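Local structure of glycoside hydrolase, family 11\:clostridium cellulosome enzyme, dockerin type i\:polysaccharide (Clostridium thermocellum, 2C71) at residues A[9-14]-A[25-30]; A[81-86]-A[114-119]; A[152-157]-A[162-167]. The protein is an acetyl xylan esterase that probably removes acetyl groups from plant cell-wall xylan, using a metal-dependent domain of the family that includes peptidoglycan deacetylases. All coordinates share one frame; numbering follows the deposited sequence. Where two conformers were deposited one is given.

Interaction 1 (A[9-14]-A[25-30]); sequences LTFDDG and DKLDKY. With MG (magnesium ion), chain B.
L27, on the inner side of helix 17-30, spreads its two methyls over separate residues of strand 6-12: CD2 meets L9 and CD1 meets F11. This is strand-helix packing within the beta-alpha-beta unit of strand 6-12, helix 17-30 and strand 35-38, part of the NodB homology fold. The CD2 atoms of L9 and L27 lie 3.8 Å apart, in one of the two conformers modelled for L9, and the two side chains cross obliquely. L27 CD1 comes to F11 CE2 at 4.3 Å, approaching the ring at a slant. With CG beside the backbone N (chi1 -58°), L27 places its branched end between these two neighbours. All three residues are buried, and their hydrocarbon surfaces suit a seam in which only apolar groups meet across the two segments; L168 of helix 164-177 touches both L9 and F11. The helix's outer side is charged instead: D25 and D28 both form salt bridges to R53.

At the far end of the strand the chain reaches the metal site. D12 OD2 accepts a hydrogen bond from a metal-bound water, while its OD1 pairs with R102. D13 and H64 supply the protein ligands, and four waters complete an octahedral shell. D13 divides its carboxylate: OD1 binds the magnesium ion at 2.1 Å, whereas OD2 accepts a hydrogen bond at 2.6 Å from the oxygen of another of its waters.

Interaction 2 (A[81-86]-A[114-119]); sequences KSIADT and NNVDLV
A single isoleucine carries the helix's whole share of this contact: I83 of helix 76-94 meets V116 and L118, the two residues that flank a tight turn in the 114-119 segment. In the conformer described, one of two, I83 CG1 is 4.1 Å from V116 CG1 and equally 4.1 Å from V116 CG2, so it sits against the fork of the valine, and the two side chains cross at about a right angle. Its other branch serves the second partner. I83 CG2, anti to the backbone N, comes within 4.3 Å of L118 CD1. Branched aliphatic residues suit this small buried patch, to which F101 of strand 100-101 adds by touching all three.

On the helix side turned from I83, K81 NZ forms a salt bridge of 2.8 Å to D85 OD2, one turn on, using the syn lone pair. The buried hydroxyl of T86 is satisfied by the helix's own backbone, OG1 bonding back to S82 O.

D117, exposed and with its carboxylate directed away from the helix, is the centre of an inverse gamma turn, closed by a weak bond from L118 N to V116 O. The turn leads from helix 110-115 into strand 119-120, which pairs in parallel with strand 100-101: a short beta-alpha-beta connection within the NodB homology domain, covered here by helix 76-94.

Interaction 3 (A[152-157]-A[162-167]); sequences ILLHDV and HPTPEA
H162 and H155 make the tight part of this contact through one hydrogen bond, from the imidazole NE2 of H162 to the backbone O of H155. It is 2.8 Å long and fairly straight, with 155° at the hydrogen. The oxygen lies near the plane of the H162 ring, but NE2 stands well above the plane of the carbonyl group, 50° out of it. H162 reaches across because its CG is anti to the backbone N (chi1 -169°), and a histidine suits the place by offering a flat ring with an N-H at its rim. T164 packs over one face of that ring, its CB 3.7 Å above the plane and offset from the centre. The same residue puts CG2 at 3.6 Å from H155 O, so the carbonyl is flanked by both a donor and a methyl.

These residues join the C-terminal end of strand 151-155 to the start of helix 164-177, a beta-alpha step of the NodB homology fold at the edge of the magnesium site. D128 ties the two sides further, taking hydrogen bonds with H155 ND1 and T164 OG1 through its two carboxylate oxygens. The ring of H155 packs on D13, a magnesium ligand.

Packing is looser around this core. L154 CB meets T164 CG2 only at 4.2 Å, and the CB atoms of D156 and V157 point away from the 162-167 segment; D156 OD2 bonds to T20 instead. On the solvent side, P163 at the N-cap position is partly exposed and E166 fully so.

From the N terminus, interaction 1 comes first, closing a short loop from strand 6-12 to the helix that follows it. Interaction 2 closes a longer one, bringing the chain after helix 110-115 back against helix 76-94. Interaction 3 closes the shortest, between strand 151-155 and its following helix. The three lie in series, and none nests within or crosses another. Interactions 1 and 3 nevertheless meet in space, since their strands are neighbours in the parallel sheet: T10 OG1 is 2.7 Å from I152 O, a probable hydrogen bond. Both strands lead to the magnesium site. Interaction 2 lies across the chain's centre, about 24 Å from interaction 1 between centres.

Interaction 1 (A[9-14]-A[25-30])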
loop_
_atom_site.group_PDB
_atom_site.type_symbol
_atom_site.label_atom_id
_atom_site.label_comp_id
_atom_site.label_asym_id
_atom_site.label_seq_id
_atom_site.Cartn_x
_atom_site.Cartn_y
_atom_site.Cartn_z
ATOM N N LEU A 9 -6.556 -3.193 -2.855
ATOM C CA LEU A 9 -5.703 -4.029 -2.094
ATOM C C LEU A 9 -4.318 -3.331 -2.048
ATOM O O LEU A 9 -3.762 -3.018 -3.118
ATOM C CB LEU A 9 -5.727 -5.373 -2.823
ATOM C CG LEU A 9 -4.920 -6.491 -2.202
ATOM C CD1 LEU A 9 -5.456 -6.894 -0.845
ATOM C CD2 LEU A 9 -4.880 -7.677 -3.187
ATOM N N THR A 10 -3.767 -3.060 -0.847
ATOM C CA THR A 10 -2.532 -2.316 -0.704
ATOM C C THR A 10 -1.590 -3.047 0.262
ATOM O O THR A 10 -2.047 -3.773 1.157
ATOM C CB THR A 10 -2.765 -0.865 -0.242
ATOM O OG1 THR A 10 -3.085 -0.826 1.134
ATOM C CG2 THR A 10 -3.842 -0.146 -1.069
ATOM N N PHE A 11 -0.282 -2.881 0.027
ATOM C CA PHE A 11 0.734 -3.656 0.735
ATOM C C PHE A 11 1.852 -2.745 1.195
ATOM O O PHE A 11 2.478 -2.071 0.388
ATOM C CB PHE A 11 1.330 -4.711 -0.186
ATOM C CG PHE A 11 0.337 -5.738 -0.637
ATOM C CD1 PHE A 11 0.038 -6.827 0.182
ATOM C CD2 PHE A 11 -0.318 -5.634 -1.867
ATOM C CE1 PHE A 11 -0.927 -7.761 -0.199
ATOM C CE2 PHE A 11 -1.266 -6.567 -2.237
ATOM C CZ PHE A 11 -1.561 -7.602 -1.401
ATOM N N ASP A 12 2.122 -2.747 2.498
ATOM C CA ASP A 12 3.195 -1.933 3.064
ATOM C C ASP A 12 4.509 -2.707 3.191
ATOM O O ASP A 12 4.511 -3.938 3.244
ATOM C CB ASP A 12 2.783 -1.378 4.428
ATOM C CG ASP A 12 1.803 -0.226 4.316
ATOM O OD1 ASP A 12 1.574 0.254 3.186
ATOM O OD2 ASP A 12 1.261 0.198 5.359
ATOM N N ASP A 13 5.588 -1.967 3.426
ATOM C CA ASP A 13 6.823 -2.315 4.155
ATOM C C ASP A 13 7.929 -2.925 3.296
ATOM O O ASP A 13 9.038 -3.168 3.800
ATOM C CB ASP A 13 6.633 -3.210 5.393
ATOM C CG ASP A 13 6.087 -2.471 6.629
ATOM O OD1 ASP A 13 5.657 -1.293 6.543
ATOM O OD2 ASP A 13 6.093 -3.123 7.711
ATOM N N GLY A 14 7.644 -3.149 2.007
ATOM C CA GLY A 14 8.626 -3.666 1.082
ATOM C C GLY A 14 9.334 -2.569 0.296
ATOM O O GLY A 14 9.264 -1.395 0.650
ATOM N N ASP A 25 3.283 -12.971 -7.208
ATOM C CA ASP A 25 2.881 -14.244 -7.846
ATOM C C ASP A 25 1.400 -14.499 -7.663
ATOM O O ASP A 25 0.756 -14.998 -8.591
ATOM C CB ASP A 25 3.703 -15.389 -7.330
ATOM C CG ASP A 25 5.161 -15.377 -7.792
ATOM O OD1 ASP A 25 5.548 -14.669 -8.700
ATOM O OD2 ASP A 25 5.933 -16.231 -7.234
ATOM N N LYS A 26 0.831 -14.251 -6.471
ATOM C CA LYS A 26 -0.609 -14.406 -6.259
ATOM C C LYS A 26 -1.390 -13.441 -7.138
ATOM O O LYS A 26 -2.420 -13.788 -7.717
ATOM C CB LYS A 26 -0.994 -14.163 -4.800
ATOM C CG LYS A 26 -0.438 -15.135 -3.792
ATOM C CD LYS A 26 -0.892 -16.570 -3.984
ATOM C CE LYS A 26 -0.257 -17.468 -2.964
ATOM N NZ LYS A 26 -0.573 -18.852 -3.129
ATOM N N LEU A 27 -0.942 -12.191 -7.208
ATOM C CA LEU A 27 -1.649 -11.193 -8.015
ATOM C C LEU A 27 -1.612 -11.571 -9.482
ATOM O O LEU A 27 -2.605 -11.365 -10.221
ATOM C CB LEU A 27 -1.098 -9.805 -7.771
ATOM C CG LEU A 27 -1.166 -9.351 -6.298
ATOM C CD1 LEU A 27 -0.430 -7.989 -6.169
ATOM C CD2 LEU A 27 -2.563 -9.272 -5.775
ATOM N N ASP A 28 -0.532 -12.166 -9.957
ATOM C CA ASP A 28 -0.477 -12.665 -11.336
ATOM C C ASP A 28 -1.475 -13.808 -11.512
ATOM O O ASP A 28 -2.157 -13.889 -12.552
ATOM C CB ASP A 28 0.940 -13.175 -11.699
ATOM C CG ASP A 28 1.992 -12.097 -11.928
ATOM O OD1 ASP A 28 1.630 -10.934 -12.191
ATOM O OD2 ASP A 28 3.203 -12.483 -11.880
ATOM N N LYS A 29 -1.521 -14.744 -10.567
ATOM C CA LYS A 29 -2.415 -15.892 -10.665
ATOM C C LYS A 29 -3.849 -15.475 -10.864
ATOM O O LYS A 29 -4.589 -16.078 -11.645
ATOM C CB LYS A 29 -2.275 -16.759 -9.406
ATOM C CG LYS A 29 -3.127 -17.989 -9.295
ATOM C CD LYS A 29 -2.916 -18.577 -7.780
ATOM C CE LYS A 29 -3.641 -19.819 -7.501
ATOM N NZ LYS A 29 -3.276 -20.313 -6.153
ATOM N N TYR A 30 -4.262 -14.431 -10.153
ATOM C CA TYR A 30 -5.652 -13.938 -10.191
ATOM C C TYR A 30 -5.870 -12.752 -11.121
ATOM O O TYR A 30 -6.980 -12.256 -11.245
ATOM C CB TYR A 30 -6.120 -13.583 -8.763
ATOM C CG TYR A 30 -6.146 -14.762 -7.876
ATOM C CD1 TYR A 30 -7.071 -15.744 -8.110
ATOM C CD2 TYR A 30 -5.272 -14.919 -6.787
ATOM C CE1 TYR A 30 -7.091 -16.893 -7.325
ATOM C CE2 TYR A 30 -5.304 -16.052 -5.993
ATOM C CZ TYR A 30 -6.218 -17.049 -6.263
ATOM O OH TYR A 30 -6.287 -18.213 -5.521
HETATM MG MG MG B . 4.704 -0.002 7.908
HETATM O O HOH W 1 2.853 -0.821 7.637
HETATM O O HOH W 2 5.036 -1.397 9.416
HETATM O O HOH W 3 6.386 0.956 8.562
HETATM O O HOH W 4 3.563 1.266 9.282
#

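Interaction 2 (A[81-86]-A[114-119])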
loop_
_atom_site.group_PDB
_atom_site.type_symbol
_atom_site.label_atom_id
_atom_site.label_comp_id
_atom_site.label_asym_id
_atom_site.label_seq_id
_atom_site.Cartn_x
_atom_site.Cartn_y
_atom_site.Cartn_z
ATOM N N LYS A 81 12.881 15.354 3.836
ATOM C CA LYS A 81 13.973 14.492 3.401
ATOM C C LYS A 81 13.501 13.067 3.211
ATOM O O LYS A 81 13.836 12.398 2.226
ATOM C CB LYS A 81 15.148 14.560 4.378
ATOM C CG LYS A 81 16.272 13.643 4.023
ATOM C CD LYS A 81 17.458 13.798 4.929
ATOM C CE LYS A 81 18.558 12.811 4.572
ATOM N NZ LYS A 81 18.990 12.835 3.131
ATOM N N SER A 82 12.781 12.559 4.205
ATOM C CA SER A 82 12.309 11.173 4.142
ATOM C C SER A 82 11.443 10.941 2.911
ATOM O O SER A 82 11.583 9.941 2.188
ATOM C CB SER A 82 11.555 10.869 5.410
ATOM O OG SER A 82 11.039 9.568 5.427
ATOM N N ILE A 83 10.494 11.848 2.683
ATOM C CA ILE A 83 9.574 11.701 1.566
ATOM C C ILE A 83 10.271 11.898 0.205
ATOM O O ILE A 83 9.974 11.159 -0.753
ATOM C CB ILE A 83 8.303 12.588 1.736
ATOM C CG1 ILE A 83 7.216 11.851 2.590
ATOM C CG2 ILE A 83 7.734 13.015 0.323
ATOM C CD1 ILE A 83 7.613 11.361 3.919
ATOM N N ALA A 84 11.154 12.910 0.082
ATOM C CA ALA A 84 11.838 13.210 -1.185
ATOM C C ALA A 84 12.816 12.127 -1.558
ATOM O O ALA A 84 12.897 11.734 -2.733
ATOM C CB ALA A 84 12.543 14.568 -1.112
ATOM N N ASP A 85 13.559 11.627 -0.589
ATOM C CA ASP A 85 14.556 10.612 -0.890
ATOM C C ASP A 85 13.865 9.318 -1.367
ATOM O O ASP A 85 14.355 8.632 -2.250
ATOM C CB ASP A 85 15.445 10.347 0.320
ATOM C CG ASP A 85 16.428 11.439 0.636
ATOM O OD1 ASP A 85 16.493 12.437 -0.127
ATOM O OD2 ASP A 85 17.149 11.314 1.659
ATOM N N THR A 86 12.707 9.018 -0.781
ATOM C CA THR A 86 11.904 7.848 -1.195
ATOM C C THR A 86 11.374 8.020 -2.624
ATOM O O THR A 86 11.468 7.132 -3.460
ATOM C CB THR A 86 10.829 7.567 -0.163
ATOM O OG1 THR A 86 11.440 7.311 1.122
ATOM C CG2 THR A 86 9.988 6.358 -0.540
ATOM N N ASN A 114 1.100 19.081 6.731
ATOM C CA ASN A 114 1.583 20.344 6.141
ATOM C C ASN A 114 2.776 20.158 5.265
ATOM O O ASN A 114 3.081 21.031 4.457
ATOM C CB ASN A 114 1.972 21.401 7.185
ATOM C CG ASN A 114 1.875 22.803 6.656
ATOM O OD1 ASN A 114 0.919 23.142 5.978
ATOM N ND2 ASN A 114 2.888 23.609 6.931
ATOM N N ASN A 115 3.548 19.081 5.484
ATOM C CA ASN A 115 4.845 18.934 4.841
ATOM C C ASN A 115 4.930 17.764 3.874
ATOM O O ASN A 115 6.032 17.471 3.386
ATOM C CB ASN A 115 5.932 18.888 5.915
ATOM C CG ASN A 115 6.169 20.245 6.520
ATOM O OD1 ASN A 115 6.798 21.113 5.891
ATOM N ND2 ASN A 115 5.620 20.450 7.685
ATOM N N VAL A 116 3.808 17.121 3.580
ATOM C CA VAL A 116 3.741 16.040 2.594
ATOM C C VAL A 116 2.638 16.383 1.572
ATOM O O VAL A 116 1.452 16.398 1.890
ATOM C CB VAL A 116 3.473 14.688 3.251
ATOM C CG1 VAL A 116 3.473 13.561 2.175
ATOM C CG2 VAL A 116 4.467 14.342 4.364
ATOM N N ASP A 117 3.071 16.645 0.337
ATOM C CA ASP A 117 2.181 16.979 -0.779
ATOM C C ASP A 117 1.775 15.736 -1.571
ATOM O O ASP A 117 1.965 15.654 -2.785
ATOM C CB ASP A 117 2.842 18.001 -1.705
ATOM C CG ASP A 117 1.847 18.687 -2.620
ATOM O OD1 ASP A 117 0.705 18.937 -2.179
ATOM O OD2 ASP A 117 2.206 18.977 -3.780
ATOM N N LEU A 118 1.211 14.780 -0.847
ATOM C CA LEU A 118 0.689 13.520 -1.363
ATOM C C LEU A 118 -0.624 13.249 -0.678
ATOM O O LEU A 118 -0.880 13.786 0.410
ATOM C CB LEU A 118 1.665 12.333 -1.029
ATOM C CG LEU A 118 3.064 12.425 -1.657
ATOM C CD1 LEU A 118 4.031 11.432 -1.060
ATOM C CD2 LEU A 118 3.048 12.245 -3.204
ATOM N N VAL A 119 -1.485 12.426 -1.302
ATOM C CA VAL A 119 -2.757 12.046 -0.675
ATOM C C VAL A 119 -2.472 10.971 0.389
ATOM O O VAL A 119 -1.815 9.972 0.087
ATOM C CB VAL A 119 -3.749 11.571 -1.719
ATOM C CG1 VAL A 119 -4.982 10.989 -1.050
ATOM C CG2 VAL A 119 -4.138 12.750 -2.653
#

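Interaction 3 (A[152-157]-A[162-167])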
loop_
_atom_site.group_PDB
_atom_site.type_symbol
_atom_site.label_atom_id
_atom_site.label_comp_id
_atom_site.label_asym_id
_atom_site.label_seq_id
_atom_site.Cartn_x
_atom_site.Cartn_y
_atom_site.Cartn_z
ATOM N N ILE A 152 -7.757 -1.611 1.591
ATOM C CA ILE A 152 -7.336 -2.732 2.448
ATOM C C ILE A 152 -5.842 -2.588 2.703
ATOM O O ILE A 152 -5.054 -2.536 1.749
ATOM C CB ILE A 152 -7.575 -4.072 1.734
ATOM C CG1 ILE A 152 -9.048 -4.268 1.319
ATOM C CG2 ILE A 152 -7.105 -5.215 2.633
ATOM C CD1 ILE A 152 -9.244 -5.361 0.334
ATOM N N LEU A 153 -5.443 -2.493 3.963
ATOM C CA LEU A 153 -4.049 -2.339 4.397
ATOM C C LEU A 153 -3.529 -3.725 4.826
ATOM O O LEU A 153 -3.916 -4.252 5.882
ATOM C CB LEU A 153 -3.940 -1.330 5.500
ATOM C CG LEU A 153 -2.516 -0.911 5.919
ATOM C CD1 LEU A 153 -2.620 0.281 6.872
ATOM C CD2 LEU A 153 -1.666 -2.001 6.530
ATOM N N LEU A 154 -2.675 -4.332 3.994
ATOM C CA LEU A 154 -1.911 -5.522 4.292
ATOM C C LEU A 154 -0.423 -5.195 4.222
ATOM O O LEU A 154 -0.027 -4.104 3.841
ATOM C CB LEU A 154 -2.292 -6.666 3.320
ATOM C CG LEU A 154 -3.718 -7.163 3.451
ATOM C CD1 LEU A 154 -4.042 -8.124 2.289
ATOM C CD2 LEU A 154 -3.933 -7.877 4.825
ATOM N N HIS A 155 0.403 -6.175 4.590
ATOM C CA HIS A 155 1.866 -6.036 4.496
ATOM C C HIS A 155 2.377 -7.100 3.543
ATOM O O HIS A 155 2.096 -8.299 3.720
ATOM C CB HIS A 155 2.516 -6.276 5.871
ATOM C CG HIS A 155 2.143 -5.232 6.879
ATOM N ND1 HIS A 155 0.919 -5.191 7.511
ATOM C CD2 HIS A 155 2.824 -4.141 7.308
ATOM C CE1 HIS A 155 0.870 -4.121 8.291
ATOM N NE2 HIS A 155 2.012 -3.462 8.179
ATOM N N ASP A 156 3.199 -6.704 2.568
ATOM C CA ASP A 156 3.921 -7.740 1.798
ATOM C C ASP A 156 5.096 -8.242 2.579
ATOM O O ASP A 156 5.521 -9.393 2.376
ATOM C CB ASP A 156 4.262 -7.371 0.372
ATOM C CG ASP A 156 4.991 -6.054 0.227
ATOM O OD1 ASP A 156 4.606 -5.066 0.884
ATOM O OD2 ASP A 156 5.892 -6.019 -0.676
ATOM N N VAL A 157 5.678 -7.435 3.467
ATOM C CA VAL A 157 6.896 -7.783 4.155
ATOM C C VAL A 157 6.686 -7.611 5.668
ATOM O O VAL A 157 6.329 -6.531 6.133
ATOM C CB VAL A 157 8.058 -6.869 3.668
ATOM C CG1 VAL A 157 9.365 -7.303 4.325
ATOM C CG2 VAL A 157 8.207 -6.969 2.134
ATOM N N HIS A 162 4.555 -15.381 7.839
ATOM C CA HIS A 162 3.835 -14.276 7.260
ATOM C C HIS A 162 2.935 -14.767 6.111
ATOM O O HIS A 162 3.226 -14.519 4.931
ATOM C CB HIS A 162 4.778 -13.184 6.747
ATOM C CG HIS A 162 4.040 -11.935 6.397
ATOM N ND1 HIS A 162 3.135 -11.290 7.236
ATOM C CD2 HIS A 162 4.125 -11.184 5.284
ATOM C CE1 HIS A 162 2.687 -10.203 6.619
ATOM N NE2 HIS A 162 3.271 -10.122 5.430
ATOM N N PRO A 163 1.826 -15.429 6.450
ATOM C CA PRO A 163 0.979 -16.050 5.409
ATOM C C PRO A 163 0.005 -15.079 4.750
ATOM O O PRO A 163 -1.114 -15.470 4.361
ATOM C CB PRO A 163 0.238 -17.143 6.172
ATOM C CG PRO A 163 0.103 -16.540 7.575
ATOM C CD PRO A 163 1.454 -15.900 7.801
ATOM N N THR A 164 0.409 -13.834 4.520
ATOM C CA THR A 164 -0.421 -12.908 3.757
ATOM C C THR A 164 -0.628 -13.335 2.294
ATOM O O THR A 164 -1.756 -13.269 1.800
ATOM C CB THR A 164 0.050 -11.490 3.966
ATOM O OG1 THR A 164 -0.281 -11.124 5.320
ATOM C CG2 THR A 164 -0.573 -10.515 2.942
ATOM N N PRO A 165 0.410 -13.843 1.607
ATOM C CA PRO A 165 0.139 -14.335 0.226
ATOM C C PRO A 165 -0.965 -15.398 0.229
ATOM O O PRO A 165 -1.863 -15.375 -0.622
ATOM C CB PRO A 165 1.501 -14.879 -0.244
ATOM C CG PRO A 165 2.517 -14.081 0.566
ATOM C CD PRO A 165 1.852 -13.903 1.927
ATOM N N GLU A 166 -0.867 -16.352 1.161
ATOM C CA GLU A 166 -1.863 -17.418 1.233
ATOM C C GLU A 166 -3.254 -16.877 1.567
ATOM O O GLU A 166 -4.278 -17.400 1.088
ATOM C CB GLU A 166 -1.357 -18.475 2.224
ATOM C CG GLU A 166 -0.121 -19.237 1.712
ATOM C CD GLU A 166 1.172 -18.420 1.570
ATOM O OE1 GLU A 166 1.522 -17.575 2.435
ATOM O OE2 GLU A 166 1.853 -18.644 0.540
ATOM N N ALA A 167 -3.337 -15.814 2.359
ATOM C CA ALA A 167 -4.621 -15.176 2.631
ATOM C C ALA A 167 -5.275 -14.710 1.342
ATOM O O ALA A 167 -6.509 -14.705 1.228
ATOM C CB ALA A 167 -4.459 -14.041 3.604
#